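Local coordinates for cell shape-determining protein MreC (Streptococcus pneumoniae, PDB 2QF4) that helps form and maintain cell shape, probably as part of the elongasome that synthesises peripheral peptidoglycan, at residues L9-I14 with L27-S32. Sequence-based numbering, arbitrary orientation. Where two conformers were deposited one is given.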
loop_
_atom_site.group_PDB
_atom_site.type_symbol
_atom_site.label_atom_id
_atom_site.label_comp_id
_atom_site.label_asym_id
_atom_site.label_seq_id
_atom_site.Cartn_x
_atom_site.Cartn_y
_atom_site.Cartn_z
ATOM N N LEU A 9 -15.601 -0.614 -2.255
ATOM C CA LEU A 9 -16.484 -1.451 -1.455
ATOM C C LEU A 9 -16.058 -1.356 -0.004
ATOM O O LEU A 9 -14.913 -1.689 0.329
ATOM C CB LEU A 9 -16.345 -2.918 -1.935
ATOM C CG LEU A 9 -17.180 -3.961 -1.203
ATOM C CD1 LEU A 9 -18.672 -3.661 -1.218
ATOM C CD2 LEU A 9 -16.867 -5.348 -1.726
ATOM N N ALA A 10 -16.948 -0.923 0.872
ATOM C CA ALA A 10 -16.672 -0.822 2.306
ATOM C C ALA A 10 -17.282 -2.023 2.984
ATOM O O ALA A 10 -18.416 -2.399 2.688
ATOM C CB ALA A 10 -17.193 0.501 2.870
ATOM N N ALA A 11 -16.557 -2.630 3.917
ATOM C CA ALA A 11 -17.002 -3.857 4.563
ATOM C C ALA A 11 -16.484 -3.877 5.990
ATOM O O ALA A 11 -15.520 -3.214 6.348
ATOM C CB ALA A 11 -16.500 -5.084 3.795
ATOM N N ASP A 12 -17.157 -4.651 6.831
ATOM C CA ASP A 12 -16.762 -4.793 8.245
ATOM C C ASP A 12 -15.562 -5.713 8.408
ATOM O O ASP A 12 -15.469 -6.750 7.740
ATOM C CB ASP A 12 -17.897 -5.438 9.050
ATOM C CG ASP A 12 -19.218 -4.773 8.841
ATOM O OD1 ASP A 12 -19.372 -3.631 9.307
ATOM O OD2 ASP A 12 -20.090 -5.392 8.221
ATOM N N VAL A 13 -14.688 -5.361 9.347
ATOM C CA VAL A 13 -13.656 -6.290 9.827
ATOM C C VAL A 13 -14.301 -7.346 10.721
ATOM O O VAL A 13 -14.943 -7.004 11.709
ATOM C CB VAL A 13 -12.586 -5.531 10.617
ATOM C CG1 VAL A 13 -11.528 -6.475 11.141
ATOM C CG2 VAL A 13 -11.951 -4.437 9.721
ATOM N N ILE A 14 -14.158 -8.601 10.352
ATOM C CA ILE A 14 -14.672 -9.703 11.134
ATOM C C ILE A 14 -13.560 -10.553 11.736
ATOM O O ILE A 14 -13.812 -11.307 12.682
ATOM C CB ILE A 14 -15.714 -10.558 10.381
ATOM C CG1 ILE A 14 -15.188 -11.015 9.026
ATOM C CG2 ILE A 14 -17.051 -9.788 10.250
ATOM C CD1 ILE A 14 -15.992 -12.124 8.384
ATOM N N LEU A 27 -12.521 -9.226 5.887
ATOM C CA LEU A 27 -13.705 -8.420 5.710
ATOM C C LEU A 27 -14.889 -9.298 5.305
ATOM O O LEU A 27 -14.729 -10.320 4.638
ATOM C CB LEU A 27 -13.470 -7.346 4.632
ATOM C CG LEU A 27 -12.221 -6.521 4.777
ATOM C CD1 LEU A 27 -12.132 -5.507 3.602
ATOM C CD2 LEU A 27 -12.195 -5.829 6.104
ATOM N N ASP A 28 -16.082 -8.861 5.686
ATOM C CA ASP A 28 -17.330 -9.586 5.438
ATOM C C ASP A 28 -17.996 -9.289 4.105
ATOM O O ASP A 28 -19.199 -9.440 4.004
ATOM C CB ASP A 28 -18.305 -9.375 6.590
ATOM C CG ASP A 28 -18.834 -7.961 6.703
ATOM O OD1 ASP A 28 -18.419 -7.064 5.950
ATOM O OD2 ASP A 28 -19.690 -7.776 7.610
ATOM N N ALA A 29 -17.234 -8.996 3.058
ATOM C CA ALA A 29 -17.732 -8.888 1.673
ATOM C C ALA A 29 -16.664 -9.582 0.853
ATOM O O ALA A 29 -15.474 -9.359 1.084
ATOM C CB ALA A 29 -17.978 -7.481 1.291
ATOM N N GLY A 30 -17.031 -10.299 -0.201
ATOM C CA GLY A 30 -16.219 -10.374 -1.350
ATOM C C GLY A 30 -16.767 -10.334 -2.717
ATOM O O GLY A 30 -17.296 -9.323 -3.064
ATOM N N ARG A 31 -16.480 -11.366 -3.498
ATOM C CA ARG A 31 -16.707 -11.275 -4.947
ATOM C C ARG A 31 -18.167 -11.036 -5.273
ATOM O O ARG A 31 -18.480 -10.285 -6.206
ATOM C CB ARG A 31 -16.212 -12.532 -5.651
ATOM C CG ARG A 31 -16.143 -12.605 -7.162
ATOM C CD ARG A 31 -15.565 -13.982 -7.545
ATOM N NE ARG A 31 -14.125 -14.088 -7.253
ATOM C CZ ARG A 31 -13.547 -14.934 -6.395
ATOM N NH1 ARG A 31 -14.251 -15.814 -5.688
ATOM N NH2 ARG A 31 -12.225 -14.895 -6.238
ATOM N N SER A 32 -19.069 -11.613 -4.468
ATOM C CA SER A 32 -20.506 -11.436 -4.709
ATOM C C SER A 32 -20.933 -9.969 -4.615
ATOM O O SER A 32 -21.998 -9.601 -5.148
ATOM C CB SER A 32 -21.312 -12.292 -3.746
ATOM O OG SER A 32 -21.277 -11.766 -2.428
#
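D12 and D28 grip each other through both backbone and side chain. The amide of D28 donates to D12 O (3.0 Å), and in return D12 N donates to the carboxylate oxygen OD1 of D28 at 2.9 Å. This second bond is bent, and the N-H comes from above the carboxylate plane, 44° out of it. CG of D28 lies between its own backbone N and carbonyl carbon (chi1 68°), on the side of D12, where OD1 meets D12 N. The two carboxylates then meet with their planes 77° apart, and D12 OD2 lies just 2.5 Å from D28 OD2.

Apolar groups flank this pair. On one side the methyl of A11 packs against CB of L27 and, at 3.8 Å, CB of A29, while CD2 of L9 reaches that same A29 methyl. On the other, CG2 and CD1 of I14 rest against CB of D28.

V13 and L27 form an antiparallel non-hydrogen-bonded pair. Their side chains share the face turned to I161 of strand 160-166, and CG2 of V13 meets CD2 of L27 at 3.9 Å. D12 O also receives a CA-H...O contact from L27. Past this bridge the chain still runs beside strand 6-16 through D28 and A29, and A29 O accepts a hydrogen bond from the hydroxyl of T59. The contact thus marks where the 6-16/24-27 hairpin opens into the loop leading to strand 40-43, within one of the two six-stranded antiparallel barrels that give this major periplasmic domain its alpha-lytic protease-like fold.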